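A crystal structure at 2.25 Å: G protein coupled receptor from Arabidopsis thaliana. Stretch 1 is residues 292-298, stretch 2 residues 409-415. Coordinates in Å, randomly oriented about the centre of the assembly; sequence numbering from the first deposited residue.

Stretch 1 (292-298) PGVALTL
Stretch 2 (409-415) LFPGYEL

Residues 292-298 lie within a longer helix that begins before Pro292 and runs on past Leu298. Their phi/psi values stay near the helical mean, from -53/-46 at Ala295 to -74/-42 at Thr297, and the i to i+4 ladder is in place: Leu296 N to Pro292 O at 3.1 Å, Thr297 N to Gly293 O at 3.3 Å, Leu298 N to Val294 O at 2.8 Å. Thr297 N also makes a weak bond to Val294 O at 2.8 Å.

Residues 409-415 end the same 415-residue chain without forming a regular helix or strand. Leu409 (-122/125), Phe410 (-54/123) and Pro411 (-60/129) are extended; Gly412 then turns with phi/psi of 73/9, a positive phi that by itself favours glycine, and Tyr413 follows at -129/-62 before Glu414 opens out again at -86/141. The turn is tied by Phe410 O, which accepts from both Tyr413 N and Glu414 N, each at 3.0 Å. Glu414 closes it from the other direction: with chi angles of -63° (m), 178° (t) and -66°, its OE1 accepts from Phe410 N at 2.9 Å and an almost straight 174°. The nearest CA pair across the contact is Leu296 CA and Glu414 CA, 7.7 Å apart, and the two stretches together bury 231 Å².

Leu296 is the apolar centre, with 90 Å² covered, the largest share of any residue here. Its CA-to-CB bond points toward the loop, and its chi angles, -105° and 32°, both lie between the usual wells. Leu296 CD2 sits 3.6 Å from Phe410 CD2 and 3.7 Å from Tyr413 CD2, so one methyl packs against two aromatic rings, approaching each obliquely. Those rings come from Phe410 (chi1 -174°, t; chi2 -73°) and Tyr413 (chi1 -157°, t; chi2 71°), whose CA-to-CB bonds both point toward the helix. Glu414 starts sideways, but the end of its side chain comes nearer, bringing Glu414 CD to 3.9 Å from Leu296 CG. Both carboxylate oxygens are hydrogen-bonded, OE1 by Phe410 N and OE2 elsewhere in the structure.

The polar part of the contact is a short chain of hydrogen bonds. Tyr413 OH donates to Thr297 OG1 at 2.7 Å, with the threonine oxygen at the edge of the ring, near its plane. Thr297, whose CA-to-CB bond runs sideways, has chi1 at -48° (m), which turns OG1 back along the helix to donate to Gly293 O at 3.0 Å. The Thr297 hydroxyl thus accepts a hydrogen bond from the loop and donates one to a helical carbonyl one turn earlier. Gly293 O lies 3.8 Å from Tyr413 OH, a contact without a hydrogen bond. An ideal CB on Gly293 would point sideways and remain 5.0 Å from Tyr413 OH.

The rule to read is economical: one leucine fills the space beside two aromatic rings, and a threonine one residue later anchors the phenol.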

# COMPACT_ATOMS: atom_id res chain seq x y z
N PRO A 292 -5.24 8.92 -3.80
CA PRO A 292 -5.23 7.55 -3.24
C PRO A 292 -4.36 7.44 -2.00
O PRO A 292 -4.84 7.03 -0.92
CB PRO A 292 -4.72 6.69 -4.40
CG PRO A 292 -5.22 7.47 -5.63
CD PRO A 292 -4.98 8.89 -5.25
N GLY A 293 -3.12 7.90 -2.09
CA GLY A 293 -2.23 7.76 -0.94
C GLY A 293 -2.70 8.60 0.21
O GLY A 293 -2.66 8.19 1.39
N VAL A 294 -3.21 9.78 -0.12
CA VAL A 294 -3.66 10.70 0.92
C VAL A 294 -4.93 10.13 1.55
O VAL A 294 -5.07 10.10 2.81
CB VAL A 294 -3.90 12.07 0.29
CG1 VAL A 294 -4.62 13.01 1.29
CG2 VAL A 294 -2.58 12.65 -0.24
N ALA A 295 -5.84 9.62 0.73
CA ALA A 295 -7.07 9.01 1.32
C ALA A 295 -6.76 7.95 2.37
O ALA A 295 -7.31 7.93 3.47
CB ALA A 295 -7.91 8.43 0.25
N LEU A 296 -5.82 7.07 2.06
CA LEU A 296 -5.36 6.05 3.01
C LEU A 296 -4.88 6.66 4.32
O LEU A 296 -5.09 6.13 5.42
CB LEU A 296 -4.25 5.27 2.32
CG LEU A 296 -4.44 3.86 1.78
CD1 LEU A 296 -5.85 3.51 1.23
CD2 LEU A 296 -3.24 3.34 0.83
N THR A 297 -4.24 7.81 4.23
CA THR A 297 -3.75 8.49 5.43
C THR A 297 -4.90 9.12 6.20
O THR A 297 -4.93 9.08 7.42
CB THR A 297 -2.75 9.58 5.06
OG1 THR A 297 -1.78 9.04 4.16
CG2 THR A 297 -2.06 10.11 6.28
N LEU A 298 -5.83 9.75 5.50
CA LEU A 298 -7.01 10.34 6.21
C LEU A 298 -7.85 9.21 6.85
O LEU A 298 -8.34 9.34 7.96
CB LEU A 298 -7.84 11.19 5.27
CG LEU A 298 -7.04 12.44 4.86
CD1 LEU A 298 -7.79 13.18 3.82
CD2 LEU A 298 -6.83 13.31 6.13
N LEU A 409 -4.76 -4.74 3.98
CA LEU A 409 -3.83 -3.61 4.22
C LEU A 409 -2.93 -3.27 3.01
O LEU A 409 -2.26 -4.15 2.55
CB LEU A 409 -2.95 -3.94 5.42
CG LEU A 409 -3.76 -4.15 6.71
CD1 LEU A 409 -2.86 -4.76 7.87
CD2 LEU A 409 -4.45 -2.86 7.19
N PHE A 410 -2.92 -2.01 2.52
CA PHE A 410 -2.03 -1.64 1.40
C PHE A 410 -0.56 -2.03 1.79
O PHE A 410 -0.09 -1.64 2.84
CB PHE A 410 -2.15 -0.15 1.07
CG PHE A 410 -1.36 0.29 -0.16
CD1 PHE A 410 0.02 0.40 -0.15
CD2 PHE A 410 -2.02 0.67 -1.30
CE1 PHE A 410 0.73 0.85 -1.30
CE2 PHE A 410 -1.31 1.10 -2.44
CZ PHE A 410 0.07 1.18 -2.41
N PRO A 411 0.11 -2.87 0.97
CA PRO A 411 1.43 -3.45 1.35
C PRO A 411 2.47 -2.33 1.58
O PRO A 411 2.62 -1.41 0.75
CB PRO A 411 1.81 -4.30 0.15
CG PRO A 411 1.09 -3.67 -1.01
CD PRO A 411 -0.19 -3.03 -0.46
N GLY A 412 3.15 -2.36 2.72
CA GLY A 412 4.16 -1.34 2.97
C GLY A 412 3.58 0.04 3.30
O GLY A 412 4.32 1.01 3.37
N TYR A 413 2.25 0.11 3.49
CA TYR A 413 1.64 1.38 3.85
C TYR A 413 0.74 1.30 5.08
O TYR A 413 1.00 1.93 6.12
CB TYR A 413 0.89 2.02 2.68
CG TYR A 413 0.76 3.55 2.88
CD1 TYR A 413 1.91 4.39 2.76
CD2 TYR A 413 -0.47 4.13 3.22
CE1 TYR A 413 1.82 5.80 2.92
CE2 TYR A 413 -0.59 5.55 3.39
CZ TYR A 413 0.56 6.37 3.25
OH TYR A 413 0.47 7.74 3.47
N GLU A 414 -0.30 0.49 4.99
CA GLU A 414 -1.19 0.32 6.14
C GLU A 414 -0.75 -0.75 7.11
O GLU A 414 -0.27 -1.83 6.77
CB GLU A 414 -2.64 0.02 5.64
CG GLU A 414 -3.23 1.16 4.87
CD GLU A 414 -4.63 0.87 4.34
OE1 GLU A 414 -4.76 -0.03 3.47
OE2 GLU A 414 -5.58 1.56 4.79
N LEU A 415 -0.92 -0.44 8.34
CA LEU A 415 -0.64 -1.35 9.38
C LEU A 415 -1.99 -1.57 10.09
O LEU A 415 -2.03 -2.33 11.01
CB LEU A 415 0.34 -0.66 10.33
CG LEU A 415 1.80 -1.05 10.55
CD1 LEU A 415 2.30 -2.34 9.86
CD2 LEU A 415 2.70 0.12 10.36